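Atg5 (PDB 3VQI) acts in autophagic vesicle formation and in cytoplasm-to-vacuole transport, and is the ubiquitin-fold protein to which Atg12 is conjugated in autophagy. Local coordinates at residues V18-S23 with C38-L43; W75-G80 with Q118-D123; V83-P88 with R127-L132. All blocks are in the same frame, centred on the assembly; numbering follows the deposited sequence.

Contact 1: residues V18-S23 with C38-L43; sequences VEVVVS and CHIVML. With SO4 (sulfate ion), chain G.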
loop_
_atom_site.group_PDB
_atom_site.type_symbol
_atom_site.label_atom_id
_atom_site.label_comp_id
_atom_site.label_asym_id
_atom_site.label_seq_id
_atom_site.Cartn_x
_atom_site.Cartn_y
_atom_site.Cartn_z
ATOM N N VAL A 18 -0.882 14.527 -2.476
ATOM C CA VAL A 18 -2.251 14.181 -2.136
ATOM C C VAL A 18 -3.085 15.348 -1.626
ATOM O O VAL A 18 -2.675 16.047 -0.700
ATOM C CB VAL A 18 -2.261 13.070 -1.043
ATOM C CG1 VAL A 18 -3.679 12.758 -0.613
ATOM C CG2 VAL A 18 -1.560 11.830 -1.556
ATOM N N GLU A 19 -4.253 15.561 -2.226
ATOM C CA GLU A 19 -5.131 16.617 -1.754
ATOM C C GLU A 19 -6.309 15.977 -1.032
ATOM O O GLU A 19 -7.080 15.210 -1.616
ATOM C CB GLU A 19 -5.637 17.498 -2.890
ATOM C CG GLU A 19 -6.584 18.589 -2.377
ATOM C CD GLU A 19 -6.731 19.771 -3.327
ATOM O OE1 GLU A 19 -7.430 20.746 -2.950
ATOM O OE2 GLU A 19 -6.153 19.728 -4.441
ATOM N N VAL A 20 -6.429 16.287 0.250
ATOM C CA VAL A 20 -7.491 15.746 1.074
ATOM C C VAL A 20 -8.534 16.820 1.359
ATOM O O VAL A 20 -8.243 17.831 2.001
ATOM C CB VAL A 20 -6.923 15.216 2.409
ATOM C CG1 VAL A 20 -8.033 14.616 3.247
ATOM C CG2 VAL A 20 -5.839 14.187 2.129
ATOM N N VAL A 21 -9.750 16.592 0.877
ATOM C CA VAL A 21 -10.840 17.537 1.073
ATOM C C VAL A 21 -11.951 16.881 1.876
ATOM O O VAL A 21 -12.279 15.721 1.637
ATOM C CB VAL A 21 -11.448 17.974 -0.281
ATOM C CG1 VAL A 21 -12.406 19.135 -0.056
ATOM C CG2 VAL A 21 -10.337 18.324 -1.287
ATOM N N VAL A 22 -12.537 17.610 2.822
ATOM C CA VAL A 22 -13.627 17.034 3.601
ATOM C C VAL A 22 -14.778 16.708 2.653
ATOM O O VAL A 22 -15.011 17.436 1.692
ATOM C CB VAL A 22 -14.140 17.997 4.667
ATOM C CG1 VAL A 22 -15.263 17.334 5.445
ATOM C CG2 VAL A 22 -13.005 18.390 5.598
ATOM N N SER A 23 -15.482 15.608 2.906
ATOM C CA SER A 23 -16.583 15.226 2.032
ATOM C C SER A 23 -17.794 16.102 2.311
ATOM O O SER A 23 -17.994 16.571 3.435
ATOM C CB SER A 23 -16.954 13.755 2.221
ATOM O OG SER A 23 -17.626 13.540 3.449
ATOM N N CYS A 38 -6.254 20.354 2.354
ATOM C CA CYS A 38 -4.901 20.296 2.883
ATOM C C CYS A 38 -4.132 19.358 1.970
ATOM O O CYS A 38 -4.642 18.321 1.564
ATOM C CB CYS A 38 -4.881 19.791 4.334
ATOM S SG CYS A 38 -5.116 18.022 4.573
ATOM N N HIS A 39 -2.918 19.747 1.608
ATOM C CA HIS A 39 -2.102 18.919 0.737
ATOM C C HIS A 39 -0.991 18.320 1.570
ATOM O O HIS A 39 -0.343 19.010 2.351
ATOM C CB HIS A 39 -1.512 19.754 -0.402
ATOM C CG HIS A 39 -2.507 20.664 -1.047
ATOM N ND1 HIS A 39 -2.933 21.835 -0.456
ATOM C CD2 HIS A 39 -3.209 20.547 -2.199
ATOM C CE1 HIS A 39 -3.856 22.399 -1.215
ATOM N NE2 HIS A 39 -4.043 21.638 -2.278
ATOM N N ILE A 40 -0.783 17.024 1.418
ATOM C CA ILE A 40 0.263 16.372 2.162
ATOM C C ILE A 40 0.977 15.415 1.248
ATOM O O ILE A 40 0.364 14.812 0.368
ATOM C CB ILE A 40 -0.308 15.621 3.351
ATOM C CG1 ILE A 40 -1.243 14.527 2.868
ATOM C CG2 ILE A 40 -1.079 16.586 4.241
ATOM C CD1 ILE A 40 -1.893 13.785 4.004
ATOM N N VAL A 41 2.284 15.305 1.426
ATOM C CA VAL A 41 3.050 14.388 0.610
ATOM C C VAL A 41 2.998 13.066 1.361
ATOM O O VAL A 41 3.207 13.039 2.575
ATOM C CB VAL A 41 4.512 14.865 0.456
ATOM C CG1 VAL A 41 5.286 13.900 -0.432
ATOM C CG2 VAL A 41 4.542 16.256 -0.158
ATOM N N MET A 42 2.674 11.984 0.657
ATOM C CA MET A 42 2.605 10.664 1.280
ATOM C C MET A 42 3.646 9.733 0.683
ATOM O O MET A 42 3.964 9.810 -0.509
ATOM C CB MET A 42 1.233 10.028 1.077
ATOM C CG MET A 42 0.097 10.669 1.842
ATOM S SD MET A 42 -1.429 9.777 1.534
ATOM C CE MET A 42 -2.615 10.823 2.422
ATOM N N LEU A 43 4.185 8.853 1.513
ATOM C CA LEU A 43 5.160 7.909 1.020
ATOM C C LEU A 43 4.404 6.819 0.275
ATOM O O LEU A 43 3.360 6.368 0.731
ATOM C CB LEU A 43 5.947 7.327 2.183
ATOM C CG LEU A 43 6.910 8.343 2.798
ATOM C CD1 LEU A 43 7.465 7.800 4.099
ATOM C CD2 LEU A 43 8.025 8.650 1.806
HETATM S S SO4 G . -2.241 23.133 3.036
HETATM O O1 SO4 G . -3.198 23.136 1.914
HETATM O O2 SO4 G . -2.919 23.566 4.275
HETATM O O3 SO4 G . -1.700 21.775 3.235
HETATM O O4 SO4 G . -1.139 24.060 2.715
#

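Contact 2: residues W75-G80 with Q118-D123; sequences WFEYNG and QLCHGD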
loop_
_atom_site.group_PDB
_atom_site.type_symbol
_atom_site.label_atom_id
_atom_site.label_comp_id
_atom_site.label_asym_id
_atom_site.label_seq_id
_atom_site.Cartn_x
_atom_site.Cartn_y
_atom_site.Cartn_z
ATOM N N TRP A 75 -12.596 7.156 6.961
ATOM C CA TRP A 75 -12.075 6.423 5.815
ATOM C C TRP A 75 -11.856 7.436 4.692
ATOM O O TRP A 75 -12.191 8.606 4.833
ATOM C CB TRP A 75 -13.032 5.286 5.414
ATOM C CG TRP A 75 -14.368 5.715 4.826
ATOM C CD1 TRP A 75 -14.617 6.038 3.529
ATOM C CD2 TRP A 75 -15.611 5.878 5.523
ATOM N NE1 TRP A 75 -15.925 6.390 3.366
ATOM C CE2 TRP A 75 -16.565 6.306 4.575
ATOM C CE3 TRP A 75 -16.011 5.705 6.856
ATOM C CZ2 TRP A 75 -17.905 6.570 4.911
ATOM C CZ3 TRP A 75 -17.346 5.963 7.195
ATOM C CH2 TRP A 75 -18.278 6.394 6.221
ATOM N N PHE A 76 -11.237 7.021 3.601
ATOM C CA PHE A 76 -11.014 7.945 2.502
ATOM C C PHE A 76 -11.835 7.490 1.310
ATOM O O PHE A 76 -12.133 6.298 1.145
ATOM C CB PHE A 76 -9.540 7.998 2.079
ATOM C CG PHE A 76 -8.630 8.663 3.068
ATOM C CD1 PHE A 76 -7.936 7.910 4.012
ATOM C CD2 PHE A 76 -8.422 10.041 3.022
ATOM C CE1 PHE A 76 -7.044 8.513 4.888
ATOM C CE2 PHE A 76 -7.533 10.660 3.896
ATOM C CZ PHE A 76 -6.840 9.890 4.829
ATOM N N GLU A 77 -12.214 8.446 0.478
ATOM C CA GLU A 77 -12.978 8.102 -0.703
ATOM C C GLU A 77 -12.373 8.772 -1.905
ATOM O O GLU A 77 -11.952 9.930 -1.852
ATOM C CB GLU A 77 -14.436 8.519 -0.552
ATOM C CG GLU A 77 -15.353 7.401 -0.087
ATOM C CD GLU A 77 -16.777 7.888 0.162
ATOM O OE1 GLU A 77 -17.254 8.761 -0.598
ATOM O OE2 GLU A 77 -17.424 7.388 1.108
ATOM N N TYR A 78 -12.275 8.014 -2.979
ATOM C CA TYR A 78 -11.760 8.550 -4.220
ATOM C C TYR A 78 -12.937 8.385 -5.170
ATOM O O TYR A 78 -13.491 7.294 -5.282
ATOM C CB TYR A 78 -10.550 7.755 -4.707
ATOM C CG TYR A 78 -10.067 8.222 -6.046
ATOM C CD1 TYR A 78 -10.356 7.497 -7.208
ATOM C CD2 TYR A 78 -9.376 9.422 -6.171
ATOM C CE1 TYR A 78 -9.972 7.958 -8.459
ATOM C CE2 TYR A 78 -8.989 9.897 -7.420
ATOM C CZ TYR A 78 -9.292 9.164 -8.558
ATOM O OH TYR A 78 -8.930 9.652 -9.788
ATOM N N ASN A 79 -13.335 9.478 -5.812
ATOM C CA ASN A 79 -14.470 9.474 -6.730
ATOM C C ASN A 79 -15.687 8.765 -6.166
ATOM O O ASN A 79 -16.310 7.965 -6.847
ATOM C CB ASN A 79 -14.080 8.843 -8.063
ATOM C CG ASN A 79 -13.193 9.751 -8.879
ATOM O OD1 ASN A 79 -12.940 10.897 -8.485
ATOM N ND2 ASN A 79 -12.722 9.260 -10.027
ATOM N N GLY A 80 -15.998 9.039 -4.905
ATOM C CA GLY A 80 -17.161 8.439 -4.287
ATOM C C GLY A 80 -17.062 6.980 -3.896
ATOM O O GLY A 80 -18.074 6.368 -3.558
ATOM N N GLN A 118 -11.422 12.240 -0.500
ATOM C CA GLN A 118 -12.325 12.945 0.393
ATOM C C GLN A 118 -12.181 12.263 1.755
ATOM O O GLN A 118 -11.966 11.054 1.838
ATOM C CB GLN A 118 -13.797 12.885 -0.074
ATOM C CG GLN A 118 -14.064 12.679 -1.575
ATOM C CD GLN A 118 -13.261 13.585 -2.493
ATOM O OE1 GLN A 118 -13.181 14.799 -2.283
ATOM N NE2 GLN A 118 -12.668 12.993 -3.533
ATOM N N LEU A 119 -12.266 13.043 2.823
ATOM C CA LEU A 119 -12.171 12.482 4.160
ATOM C C LEU A 119 -13.619 12.329 4.599
ATOM O O LEU A 119 -14.362 13.306 4.644
ATOM C CB LEU A 119 -11.397 13.433 5.093
ATOM C CG LEU A 119 -11.432 13.077 6.585
ATOM C CD1 LEU A 119 -10.621 11.811 6.813
ATOM C CD2 LEU A 119 -10.886 14.225 7.409
ATOM N N CYS A 120 -14.023 11.107 4.910
ATOM C CA CYS A 120 -15.394 10.846 5.307
ATOM C C CYS A 120 -15.503 10.254 6.706
ATOM O O CYS A 120 -14.546 9.684 7.221
ATOM C CB CYS A 120 -16.031 9.879 4.308
ATOM S SG CYS A 120 -15.609 10.199 2.586
ATOM N N HIS A 121 -16.683 10.385 7.306
ATOM C CA HIS A 121 -16.948 9.842 8.638
ATOM C C HIS A 121 -18.401 9.417 8.685
ATOM O O HIS A 121 -19.265 10.138 8.203
ATOM C CB HIS A 121 -16.714 10.896 9.720
ATOM C CG HIS A 121 -16.995 10.406 11.107
ATOM N ND1 HIS A 121 -16.009 9.922 11.943
ATOM C CD2 HIS A 121 -18.155 10.299 11.796
ATOM C CE1 HIS A 121 -16.549 9.541 13.086
ATOM N NE2 HIS A 121 -17.850 9.759 13.022
ATOM N N GLY A 122 -18.676 8.254 9.257
ATOM C CA GLY A 122 -20.051 7.794 9.328
ATOM C C GLY A 122 -20.252 6.657 10.308
ATOM O O GLY A 122 -19.288 6.055 10.762
ATOM N N ASP A 123 -21.496 6.348 10.640
ATOM C CA ASP A 123 -21.743 5.271 11.583
ATOM C C ASP A 123 -21.669 3.917 10.896
ATOM O O ASP A 123 -21.530 2.884 11.543
ATOM C CB ASP A 123 -23.106 5.461 12.254
ATOM C CG ASP A 123 -23.222 6.807 12.962
ATOM O OD1 ASP A 123 -22.239 7.225 13.623
ATOM O OD2 ASP A 123 -24.296 7.447 12.868
#

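Contact 3: residues V83-P88 with R127-L132; sequences VPWEYP and RGILPL. With SO4 (sulfate ion), chain I.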
loop_
_atom_site.group_PDB
_atom_site.type_symbol
_atom_site.label_atom_id
_atom_site.label_comp_id
_atom_site.label_asym_id
_atom_site.label_seq_id
_atom_site.Cartn_x
_atom_site.Cartn_y
_atom_site.Cartn_z
ATOM N N VAL A 83 -11.684 3.862 -0.236
ATOM C CA VAL A 83 -10.358 3.390 -0.602
ATOM C C VAL A 83 -9.977 2.224 0.298
ATOM O O VAL A 83 -10.087 2.319 1.514
ATOM C CB VAL A 83 -9.300 4.489 -0.444
ATOM C CG1 VAL A 83 -7.912 3.913 -0.727
ATOM C CG2 VAL A 83 -9.597 5.630 -1.408
ATOM N N PRO A 84 -9.542 1.100 -0.298
ATOM C CA PRO A 84 -9.131 -0.128 0.394
ATOM C C PRO A 84 -7.781 0.162 0.987
ATOM O O PRO A 84 -6.769 -0.301 0.449
ATOM C CB PRO A 84 -8.995 -1.157 -0.734
ATOM C CG PRO A 84 -9.696 -0.534 -1.917
ATOM C CD PRO A 84 -9.400 0.937 -1.750
ATOM N N TRP A 85 -7.758 0.919 2.083
ATOM C CA TRP A 85 -6.496 1.304 2.686
ATOM C C TRP A 85 -5.521 0.269 3.276
ATOM O O TRP A 85 -4.453 0.649 3.757
ATOM C CB TRP A 85 -6.732 2.415 3.702
ATOM C CG TRP A 85 -7.790 2.175 4.694
ATOM C CD1 TRP A 85 -8.523 1.041 4.876
ATOM C CD2 TRP A 85 -8.261 3.122 5.648
ATOM N NE1 TRP A 85 -9.432 1.225 5.894
ATOM C CE2 TRP A 85 -9.292 2.496 6.384
ATOM C CE3 TRP A 85 -7.909 4.445 5.956
ATOM C CZ2 TRP A 85 -9.975 3.148 7.406
ATOM C CZ3 TRP A 85 -8.588 5.095 6.972
ATOM C CH2 TRP A 85 -9.612 4.445 7.686
ATOM N N GLU A 86 -5.862 -1.013 3.229
ATOM C CA GLU A 86 -4.954 -2.040 3.721
ATOM C C GLU A 86 -3.858 -2.329 2.685
ATOM O O GLU A 86 -3.071 -3.262 2.841
ATOM C CB GLU A 86 -5.698 -3.349 4.067
ATOM C CG GLU A 86 -6.308 -4.095 2.899
ATOM C CD GLU A 86 -7.692 -3.590 2.519
ATOM O OE1 GLU A 86 -8.385 -4.304 1.758
ATOM O OE2 GLU A 86 -8.087 -2.489 2.973
ATOM N N TYR A 87 -3.822 -1.538 1.616
ATOM C CA TYR A 87 -2.795 -1.689 0.603
ATOM C C TYR A 87 -1.944 -0.435 0.653
ATOM O O TYR A 87 -2.432 0.640 0.992
ATOM C CB TYR A 87 -3.409 -1.845 -0.789
ATOM C CG TYR A 87 -4.163 -3.136 -0.958
ATOM C CD1 TYR A 87 -5.558 -3.169 -0.898
ATOM C CD2 TYR A 87 -3.478 -4.340 -1.122
ATOM C CE1 TYR A 87 -6.260 -4.375 -0.994
ATOM C CE2 TYR A 87 -4.164 -5.553 -1.215
ATOM C CZ TYR A 87 -5.552 -5.558 -1.149
ATOM O OH TYR A 87 -6.220 -6.750 -1.228
ATOM N N PRO A 88 -0.648 -0.552 0.341
ATOM C CA PRO A 88 0.151 0.677 0.397
ATOM C C PRO A 88 -0.390 1.790 -0.493
ATOM O O PRO A 88 -1.010 1.524 -1.528
ATOM C CB PRO A 88 1.554 0.210 -0.011
ATOM C CG PRO A 88 1.337 -1.186 -0.611
ATOM C CD PRO A 88 0.207 -1.742 0.178
ATOM N N ARG A 127 -19.337 -0.555 2.154
ATOM C CA ARG A 127 -19.248 -1.974 1.875
ATOM C C ARG A 127 -17.835 -2.387 1.497
ATOM O O ARG A 127 -17.185 -1.734 0.688
ATOM C CB ARG A 127 -20.245 -2.312 0.764
ATOM C CG ARG A 127 -20.078 -3.664 0.097
ATOM C CD ARG A 127 -21.144 -3.821 -0.986
ATOM N NE ARG A 127 -22.471 -3.937 -0.391
ATOM C CZ ARG A 127 -23.123 -5.087 -0.271
ATOM N NH1 ARG A 127 -22.565 -6.208 -0.723
ATOM N NH2 ARG A 127 -24.311 -5.120 0.320
ATOM N N GLY A 128 -17.358 -3.463 2.118
ATOM C CA GLY A 128 -16.021 -3.978 1.840
ATOM C C GLY A 128 -14.806 -3.295 2.465
ATOM O O GLY A 128 -13.720 -3.876 2.500
ATOM N N ILE A 129 -14.963 -2.067 2.946
ATOM C CA ILE A 129 -13.845 -1.351 3.553
ATOM C C ILE A 129 -13.537 -1.871 4.960
ATOM O O ILE A 129 -14.413 -1.914 5.815
ATOM C CB ILE A 129 -14.135 0.181 3.616
ATOM C CG1 ILE A 129 -13.650 0.879 2.342
ATOM C CG2 ILE A 129 -13.398 0.805 4.774
ATOM C CD1 ILE A 129 -14.181 0.318 1.068
ATOM N N LEU A 130 -12.295 -2.278 5.200
ATOM C CA LEU A 130 -11.918 -2.765 6.528
ATOM C C LEU A 130 -11.832 -1.581 7.470
ATOM O O LEU A 130 -11.116 -0.619 7.210
ATOM C CB LEU A 130 -10.559 -3.460 6.510
ATOM C CG LEU A 130 -10.426 -4.831 5.859
ATOM C CD1 LEU A 130 -8.944 -5.185 5.731
ATOM C CD2 LEU A 130 -11.163 -5.868 6.708
ATOM N N PRO A 131 -12.582 -1.629 8.573
ATOM C CA PRO A 131 -12.571 -0.540 9.551
ATOM C C PRO A 131 -11.236 -0.412 10.287
ATOM O O PRO A 131 -10.653 -1.404 10.705
ATOM C CB PRO A 131 -13.723 -0.905 10.489
ATOM C CG PRO A 131 -13.861 -2.376 10.343
ATOM C CD PRO A 131 -13.635 -2.612 8.883
ATOM N N LEU A 132 -10.747 0.814 10.419
ATOM C CA LEU A 132 -9.497 1.057 11.124
ATOM C C LEU A 132 -9.925 1.560 12.497
ATOM O O LEU A 132 -10.458 2.658 12.627
ATOM C CB LEU A 132 -8.668 2.130 10.412
ATOM C CG LEU A 132 -7.146 2.038 10.535
ATOM C CD1 LEU A 132 -6.553 3.438 10.475
ATOM C CD2 LEU A 132 -6.757 1.366 11.829
HETATM S S SO4 I . -24.540 -0.800 2.048
HETATM O O1 SO4 I . -24.016 -1.736 1.040
HETATM O O2 SO4 I . -23.430 -0.041 2.642
HETATM O O3 SO4 I . -25.515 0.148 1.406
HETATM O O4 SO4 I . -25.274 -1.565 3.114
#

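Contact 1: residues V18-S23 with C38-L43
Glu19 holds its CG anti to the backbone N (chi1 179°) and runs on extended, while His39 across from it sets CG beside its own backbone N (chi1 -46°), and the two side chains lie next to each other, pointing the same way. Carboxylate and imidazole planes are 53° apart; Glu19 CD, the carboxyl carbon, lies 3.4 Å from His39 NE2, with both carboxylate oxygens slightly farther off. The ND1 edge of the imidazole meets a sulfate ion in the ring plane, probably from the crystallisation liquor: His39 ND1 gives O1 a hydrogen bond of 2.7 Å, and His39 N gives one to O3. Histidine suits this exposed place by meeting both anion and acid. On the opposite face, Val18 CG2 packs 3.7 Å from Met42 SD, the two side chains crossing at about a right angle, and Val20 CB rests against Cys38 SG; branched valines favour extended backbone and fill this buried side. Between the faces, Ile40 N bonds Val18 O at 3.0 Å and Val20 N bonds Cys38 O. Val20 and Ile40 also meet Val55 of helix 48-59, and such an antiparallel pair packed on a helix is characteristic of the ubiquitin (beta-grasp) fold.

Contact 2: residues W75-G80 with Q118-D123
Cys120 lies over one face of the Trp75 indole, its CB 3.5 Å above the plane and offset toward the rim, a CH-pi contact made with the five-membered ring. Its SG, beside the backbone N, stands oblique to that ring in a sulfur-aromatic contact and packs on Glu77, with 3.5 Å between Cys120 SG and Glu77 CD. Cysteine suits the place because it is small enough to sit close against the indole face. Trp75 has CG between its backbone N and carbonyl carbon (chi1 69°), and its indole reaches from Cys120 to Gly122. On its own strand, Trp75 NE1 gives a nearly straight hydrogen bond of 2.9 Å to Glu77 OE2, the oxygen almost in the indole plane, the donor on the anti side and 24° out of the carboxylate plane; the bond fixes the rotation of both groups. At the six-membered end, Trp75 CZ3 comes within 3.4 Å of Gly122 N; a side chain at Gly122 would run into the ring. An alanine at Trp75 would probably leave the Glu77 carboxylate without its N-H partner and Cys120 without the ring face beneath it. Main-chain bonds pair Trp75 with Cys120 and Glu77 with Gln118, the shortest being Gln118 N to Glu77 O at 2.7 Å. On the other face, Phe76 and Leu119 are apolar and buried, both touching Val20 of strand 15-22. Strand 114-121 is antiparallel to 74-78 and parallel to 15-22, and Leu119 meets Leu52 and Val55 of helix 48-59.

Contact 3: residues V83-P88 with R127-L132
A tryptophan side chain, Trp85, supplies the one hydrogen bond between these two loops, in place of the main-chain pairing that would join strands. Its NE1 lies 2.8 Å from Leu130 O, with the oxygen close to the indole plane and the N-H directed nearly along the C=O axis, at 166° on the hydrogen. One straight bond of this kind satisfies the indole nitrogen and holds the carbonyl of an irregular segment in place. Tryptophan suits the position because it joins this donor to a broad apolar surface: Trp85 CZ2 packs 3.4 Å from Leu132 CB, and Leu132 CD1 lies over one ring face, offset toward the rim. Ile129 completes the set more loosely, its CG2 4.1 Å from Trp85 NE1 and its CG1 against the carbonyl oxygen of Val83.

Pro84 is the centre of an inverse gamma turn, and a type I beta turn runs from Pro84 to Tyr87, bending the chain on its way from strand 81-82 to helix 89-96, for which Pro88 is the N-cap. These turns present Trp85, which carries CG between its backbone N and carbonyl carbon (chi1 50°). Glu86, bent at its second torsion, crosses Leu130 at about a right angle, and the whole bent chain, carboxyl group included, lies against the CD1 methyl; Glu86 CD stands nearest, 3.8 Å from Leu130 CD1.

Beyond the pair, Leu52 of helix 48-59 touches both Trp85 and Leu132, and Trp85 O bonds a buffer molecule probably carried over from crystallisation. At the start of 127-132, Arg127 NE bonds a sulfate, probably from the crystallisation liquor, which Lys124 also binds.

Overall arrangement
Contacts 1 and 2 belong to one mixed sheet, in which strands 15-22 and 114-121 are parallel neighbours; their centres are 12 Å apart and Val21 O probably bonds Leu119 N. Contact 3 lies in the loops beside the sheet's 74-78/81-82 side, its centre 11 Å from that of contact 2 and about 17 Å from that of contact 1. Phe76 O probably bonds Val83 N, and Trp85 packs on Trp75 and Phe76. Contact 1 closes before the others open, whereas the segments of contacts 2 and 3 alternate along the chain. Helix 48-59 touches residues of all three and is thus a common packing partner of the UblA sheet and of the loop leading to helix 135-155.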